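Local coordinates for polyketide synthase (Lyngbya majuscula 19L, PDB 3QIT), which acts as the decarboxylating thioesterase domain of curacin A biosynthesis, releasing the polyketide chain with formation of a terminal alkene, apparently through sulfate elimination, at residues I85-V88 with I89-P93; L250-Q253 with K254-T258. All coordinates share one frame; numbering follows the deposited sequence.

Contact 1. Residues I85-V88 with I89-P93; sequences IDRV and IQELP
R87 and E91, one helical turn apart, form a salt bridge in which both terminal guanidinium nitrogens turn to a single carboxylate oxygen. R87 NH1 lies 3.0 Å from E91 OE1, and the weaker bond from R87 NH2 to E91 OE1 spans 3.3 Å. OE1 lies near the guanidinium plane, at its edge, but is met on its anti side and 32° out of the carboxylate plane; the two planes stand 56° apart. A bend at chi2 (64°) folds the arginine along the helix toward its partner.

Q90 pairs with D86 by similar i to i+4 spacing. Its chain curls back so that Q90 NE2 reaches D86 O at 3.2 Å, above the carbonyl plane, while Q90 N bonds the same oxygen at 3.0 Å. D86 O is gripped by backbone and side chain together. Q90 NE2 also touches D86 OD1 in a weak bond; the stronger partner of the D86 carboxylate is R116, in a salt bridge through D86 OD2.

I85 CG2 rests against I89 CD1 at 4.0 Å. E91 N bonds to V88 O, with only a weak bond to R87 O. I85 and I89 pack on helix 104-115 and strand 28-32, whereas R87 and E91 lie against strand 5-11.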
ATOM      1  N   ILE B  85       2.890   9.035 -10.261  1.00 15.36           N
ATOM      2  CA  ILE B  85       3.083  10.429 -10.733  1.00 16.33           C
ATOM      3  C   ILE B  85       4.586  10.830 -10.768  1.00 19.42           C
ATOM      4  O   ILE B  85       5.036  11.446 -11.728  1.00 18.43           O
ATOM      5  CB  ILE B  85       2.248  11.431  -9.932  1.00 14.59           C
ATOM      6  CG1 ILE B  85       0.766  11.169 -10.164  1.00 16.70           C
ATOM      7  CG2 ILE B  85       2.599  12.904 -10.317  1.00 17.30           C
ATOM      8  CD1 ILE B  85      -0.128  11.788  -9.124  1.00 21.51           C
ATOM      9  N   ASP B  86       5.340  10.458  -9.738  1.00 18.51           N
ATOM     10  CA  ASP B  86       6.810  10.679  -9.708  1.00 18.92           C
ATOM     11  C   ASP B  86       7.464  10.022 -10.931  1.00 22.05           C
ATOM     12  O   ASP B  86       8.319  10.625 -11.597  1.00 21.05           O
ATOM     13  CB  ASP B  86       7.404  10.096  -8.427  1.00 19.66           C
ATOM     14  CG  ASP B  86       8.753  10.720  -8.028  1.00 27.93           C
ATOM     15  OD1 ASP B  86       9.021  11.905  -8.351  1.00 24.35           O
ATOM     16  OD2 ASP B  86       9.534  10.016  -7.346  1.00 25.60           O
ATOM     17  N   ARG B  87       7.062   8.788 -11.239  1.00 18.05           N
ATOM     18  CA  ARG B  87       7.586   8.112 -12.432  1.00 20.59           C
ATOM     19  C   ARG B  87       7.283   8.881 -13.730  1.00 22.29           C
ATOM     20  O   ARG B  87       8.152   9.004 -14.596  1.00 19.78           O
ATOM     21  CB  ARG B  87       7.036   6.683 -12.519  1.00 18.71           C
ATOM     22  CG  ARG B  87       7.501   5.923 -13.749  1.00 21.79           C
ATOM     23  CD  ARG B  87       9.021   5.726 -13.705  1.00 27.02           C
ATOM     24  NE  ARG B  87       9.520   5.052 -14.896  1.00 30.59           N
ATOM     25  CZ  ARG B  87       9.906   5.682 -16.003  1.00 36.70           C
ATOM     26  NH1 ARG B  87       9.854   7.012 -16.072  1.00 32.09           N
ATOM     27  NH2 ARG B  87      10.356   4.984 -17.037  1.00 37.86           N
ATOM     28  N   VAL B  88       6.058   9.409 -13.848  1.00 18.49           N
ATOM     29  CA  VAL B  88       5.655  10.188 -15.019  1.00 18.22           C
ATOM     30  C   VAL B  88       6.523  11.449 -15.137  1.00 19.06           C
ATOM     31  O   VAL B  88       7.008  11.777 -16.229  1.00 23.07           O
ATOM     32  CB  VAL B  88       4.154  10.596 -14.951  1.00 18.80           C
ATOM     33  CG1 VAL B  88       3.838  11.560 -16.088  1.00 18.62           C
ATOM     34  CG2 VAL B  88       3.243   9.352 -15.054  1.00 17.19           C
ATOM     35  N   ILE B  89       6.753  12.122 -14.016  1.00 19.92           N
ATOM     36  CA  ILE B  89       7.614  13.324 -14.023  1.00 21.77           C
ATOM     37  C   ILE B  89       9.024  12.994 -14.493  1.00 27.89           C
ATOM     38  O   ILE B  89       9.617  13.738 -15.302  1.00 25.11           O
ATOM     39  CB  ILE B  89       7.629  14.020 -12.666  1.00 22.00           C
ATOM     40  CG1 ILE B  89       6.261  14.640 -12.417  1.00 23.75           C
ATOM     41  CG2 ILE B  89       8.708  15.147 -12.635  1.00 23.85           C
ATOM     42  CD1 ILE B  89       5.983  14.978 -10.966  1.00 27.03           C
ATOM     43  N   GLN B  90       9.554  11.865 -14.024  1.00 24.48           N
ATOM     44  CA  GLN B  90      10.892  11.436 -14.432  1.00 30.51           C
ATOM     45  C   GLN B  90      10.972  11.214 -15.941  1.00 27.84           C
ATOM     46  O   GLN B  90      12.043  11.326 -16.536  1.00 34.79           O
ATOM     47  CB  GLN B  90      11.356  10.166 -13.687  1.00 34.60           C
ATOM     48  CG  GLN B  90      11.331  10.209 -12.144  1.00 42.03           C
ATOM     49  CD  GLN B  90      11.836  11.509 -11.517  1.00 49.04           C
ATOM     50  OE1 GLN B  90      12.983  11.919 -11.732  1.00 52.78           O
ATOM     51  NE2 GLN B  90      10.982  12.146 -10.707  1.00 50.28           N
ATOM     52  N   GLU B  91       9.835  10.923 -16.559  1.00 26.98           N
ATOM     53  CA  GLU B  91       9.765  10.667 -17.993  1.00 28.07           C
ATOM     54  C   GLU B  91       9.682  11.962 -18.813  1.00 30.46           C
ATOM     55  O   GLU B  91      10.001  11.967 -20.002  1.00 34.50           O
ATOM     56  CB  GLU B  91       8.586   9.736 -18.308  1.00 31.14           C
ATOM     57  CG  GLU B  91       8.597   9.093 -19.698  1.00 41.55           C
ATOM     58  CD  GLU B  91       9.673   8.025 -19.892  1.00 43.41           C
ATOM     59  OE1 GLU B  91      10.417   7.696 -18.936  1.00 41.16           O
ATOM     60  OE2 GLU B  91       9.776   7.520 -21.031  1.00 49.27           O
ATOM     61  N   LEU B  92       9.251  13.050 -18.177  1.00 23.62           N
ATOM     62  CA  LEU B  92       9.068  14.331 -18.859  1.00 21.61           C
ATOM     63  C   LEU B  92      10.381  15.099 -18.915  1.00 25.98           C
ATOM     64  O   LEU B  92      11.331  14.741 -18.205  1.00 27.00           O
ATOM     65  CB  LEU B  92       7.953  15.157 -18.172  1.00 23.07           C
ATOM     66  CG  LEU B  92       6.575  14.481 -18.206  1.00 23.89           C
ATOM     67  CD1 LEU B  92       5.547  15.274 -17.374  1.00 25.03           C
ATOM     68  CD2 LEU B  92       6.071  14.277 -19.646  1.00 24.69           C
ATOM     69  N   PRO B  93      10.459  16.126 -19.782  1.00 27.81           N
ATOM     70  CA  PRO B  93      11.681  16.935 -19.872  1.00 30.36           C
ATOM     71  C   PRO B  93      12.079  17.526 -18.529  1.00 30.86           C
ATOM     72  O   PRO B  93      11.220  17.762 -17.673  1.00 26.72           O
ATOM     73  CB  PRO B  93      11.290  18.046 -20.844  1.00 33.78           C
ATOM     74  CG  PRO B  93      10.301  17.398 -21.750  1.00 32.20           C
ATOM     75  CD  PRO B  93       9.494  16.484 -20.841  1.00 27.97           C
TER

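Contact 2. Residues L250-Q253 with K254-T258; sequences LQQQ and KMTMT
Q252 and T256 meet near the C-terminal end of helix 247-256, the connecting helix of a right-handed beta-alpha-beta crossover between strands 234-239 and 261-265 in this alpha/beta hydrolase fold. Backbone bonding is regular here. K254 N, M255 N, T256 N and M257 N bond the carbonyls of L250, Q251, Q252 and Q253 in turn, the last pair closing at 2.9 Å from M257 N to Q253 O. The i to i+4 pattern therefore extends to M257, the first residue to leave helical backbone angles.

Van der Waals contact within the stretch comes mainly from M255, whose chain runs back along the preceding turn. M255 SD lies 3.8 Å from Q251 CG, and M255 CG sits 3.2 Å from Q251 O, the oxygen that also accepts from M255 N. On another side, the buried side chain of M257 packs on T234 and L236 of strand 234-239 and on L227 of helix 220-229.

Two glutamines supply the polar side-chain bonds, in different settings. Q253 is buried and extended beyond CG; its amide is held outside the helix, with OE1 bonded to Y238 OH and NE2 to L128 O, tying the helix to the neighbouring strand and a loop. Q252 instead stays with its own helix, beside L224. Its CG stands opposite the backbone N (chi1 -169°), and a bend at chi2 (55°) brings the amide over the next turn. There Q252 NE2 donates to T256 OG1 at 2.8 Å, with the hydroxyl oxygen lying in the amide plane.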
ATOM      1  N   LEU B 250     -12.397  26.497   3.505  1.00 30.47           N
ATOM      2  CA  LEU B 250     -11.794  27.561   2.682  1.00 25.64           C
ATOM      3  C   LEU B 250     -10.897  28.447   3.529  1.00 29.26           C
ATOM      4  O   LEU B 250      -9.789  28.788   3.112  1.00 26.44           O
ATOM      5  CB  LEU B 250     -12.861  28.424   2.010  1.00 28.75           C
ATOM      6  CG  LEU B 250     -13.731  27.782   0.929  1.00 27.74           C
ATOM      7  CD1 LEU B 250     -14.747  28.805   0.425  1.00 32.86           C
ATOM      8  CD2 LEU B 250     -12.888  27.260  -0.209  1.00 27.65           C
ATOM      9  N   GLN B 251     -11.392  28.819   4.715  1.00 29.41           N
ATOM     10  CA  GLN B 251     -10.624  29.611   5.668  1.00 31.98           C
ATOM     11  C   GLN B 251      -9.354  28.879   6.100  1.00 33.79           C
ATOM     12  O   GLN B 251      -8.263  29.470   6.133  1.00 27.58           O
ATOM     13  CB  GLN B 251     -11.492  29.987   6.879  1.00 37.99           C
ATOM     14  CG  GLN B 251     -10.861  30.991   7.849  1.00 47.65           C
ATOM     15  CD  GLN B 251     -10.471  32.323   7.205  1.00 52.63           C
ATOM     16  OE1 GLN B 251      -9.473  32.940   7.595  1.00 55.96           O
ATOM     17  NE2 GLN B 251     -11.259  32.774   6.225  1.00 55.13           N
ATOM     18  N   GLN B 252      -9.494  27.594   6.431  1.00 32.50           N
ATOM     19  CA  GLN B 252      -8.342  26.799   6.827  1.00 33.57           C
ATOM     20  C   GLN B 252      -7.272  26.748   5.750  1.00 28.17           C
ATOM     21  O   GLN B 252      -6.093  26.937   6.051  1.00 28.34           O
ATOM     22  CB  GLN B 252      -8.750  25.381   7.235  1.00 33.83           C
ATOM     23  CG  GLN B 252      -7.622  24.602   7.901  1.00 40.45           C
ATOM     24  CD  GLN B 252      -7.026  25.324   9.101  1.00 44.07           C
ATOM     25  OE1 GLN B 252      -7.703  25.553  10.105  1.00 48.74           O
ATOM     26  NE2 GLN B 252      -5.750  25.681   9.004  1.00 45.14           N
ATOM     27  N   GLN B 253      -7.673  26.494   4.500  1.00 25.62           N
ATOM     28  CA  GLN B 253      -6.712  26.464   3.392  1.00 24.45           C
ATOM     29  C   GLN B 253      -5.990  27.794   3.213  1.00 24.92           C
ATOM     30  O   GLN B 253      -4.775  27.819   2.992  1.00 26.00           O
ATOM     31  CB  GLN B 253      -7.378  26.018   2.081  1.00 23.16           C
ATOM     32  CG  GLN B 253      -7.708  24.510   2.096  1.00 26.11           C
ATOM     33  CD  GLN B 253      -8.516  24.055   0.883  1.00 27.86           C
ATOM     34  OE1 GLN B 253      -8.690  24.793  -0.073  1.00 35.36           O
ATOM     35  NE2 GLN B 253      -8.998  22.823   0.922  1.00 26.86           N
ATOM     36  N   LYS B 254      -6.737  28.889   3.351  1.00 23.91           N
ATOM     37  CA  LYS B 254      -6.172  30.232   3.193  1.00 28.37           C
ATOM     38  C   LYS B 254      -5.173  30.549   4.311  1.00 32.20           C
ATOM     39  O   LYS B 254      -4.108  31.122   4.049  1.00 32.47           O
ATOM     40  CB  LYS B 254      -7.290  31.281   3.152  1.00 29.67           C
ATOM     41  CG  LYS B 254      -6.792  32.722   3.196  1.00 37.36           C
ATOM     42  CD  LYS B 254      -7.911  33.727   3.010  1.00 40.20           C
ATOM     43  CE  LYS B 254      -8.968  33.623   4.090  1.00 46.82           C
ATOM     44  NZ  LYS B 254     -10.071  34.618   3.900  1.00 52.84           N
ATOM     45  N   MET B 255      -5.515  30.155   5.542  1.00 32.08           N
ATOM     46  CA  MET B 255      -4.669  30.376   6.732  1.00 38.56           C
ATOM     47  C   MET B 255      -3.382  29.555   6.678  1.00 37.59           C
ATOM     48  O   MET B 255      -2.322  29.992   7.132  1.00 36.55           O
ATOM     49  CB  MET B 255      -5.431  30.013   8.012  1.00 42.13           C
ATOM     50  CG  MET B 255      -6.577  30.941   8.377  1.00 54.84           C
ATOM     51  SD  MET B 255      -7.637  30.178   9.632  1.00 68.76           S
ATOM     52  CE  MET B 255      -8.321  31.614  10.457  1.00 65.80           C
ATOM     53  N   THR B 256      -3.490  28.346   6.143  1.00 30.16           N
ATOM     54  CA  THR B 256      -2.361  27.446   6.058  1.00 32.42           C
ATOM     55  C   THR B 256      -1.400  27.810   4.937  1.00 32.49           C
ATOM     56  O   THR B 256      -0.186  27.801   5.136  1.00 38.99           O
ATOM     57  CB  THR B 256      -2.869  26.007   5.927  1.00 32.07           C
ATOM     58  OG1 THR B 256      -3.636  25.708   7.102  1.00 30.81           O
ATOM     59  CG2 THR B 256      -1.719  25.032   5.808  1.00 33.38           C
ATOM     60  N   MET B 257      -1.953  28.137   3.768  1.00 29.43           N
ATOM     61  CA  MET B 257      -1.158  28.411   2.577  1.00 25.49           C
ATOM     62  C   MET B 257      -1.229  29.916   2.306  1.00 29.03           C
ATOM     63  O   MET B 257      -1.897  30.345   1.362  1.00 24.73           O
ATOM     64  CB  MET B 257      -1.713  27.645   1.377  1.00 29.27           C
ATOM     65  CG  MET B 257      -1.785  26.120   1.566  1.00 26.18           C
ATOM     66  SD  MET B 257      -2.240  25.275   0.036  1.00 30.58           S
ATOM     67  CE  MET B 257      -0.738  25.536  -0.900  1.00 36.69           C
ATOM     68  N   THR B 258      -0.536  30.697   3.138  1.00 29.84           N
ATOM     69  CA  THR B 258      -0.671  32.175   3.135  1.00 30.58           C
ATOM     70  C   THR B 258      -0.141  32.847   1.864  1.00 30.92           C
ATOM     71  O   THR B 258      -0.521  33.988   1.551  1.00 30.35           O
ATOM     72  CB  THR B 258       0.006  32.818   4.366  1.00 37.15           C
ATOM     73  OG1 THR B 258       1.365  32.378   4.442  1.00 35.62           O
ATOM     74  CG2 THR B 258      -0.739  32.450   5.659  1.00 34.84           C
TER

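How the contacts relate
Contact 1 and contact 2 illustrate how i to i+4 side-chain pairs can decorate two separate helices of one alpha/beta hydrolase domain. Their centres are 29 Å apart and their nearest atoms about 16 Å, so they do not touch. Contact 1 packs against strands 5-11 and 28-32, contact 2 against strand 234-239, farther across the same sheet. Each has one side chain near a probable catalytic element: I85 near the presumed nucleophile elbow around S103, and L250 near the likely S103-H269-E127 triad. Neither side chain touches these residues, and both contacts lie within helices that flank the sheet.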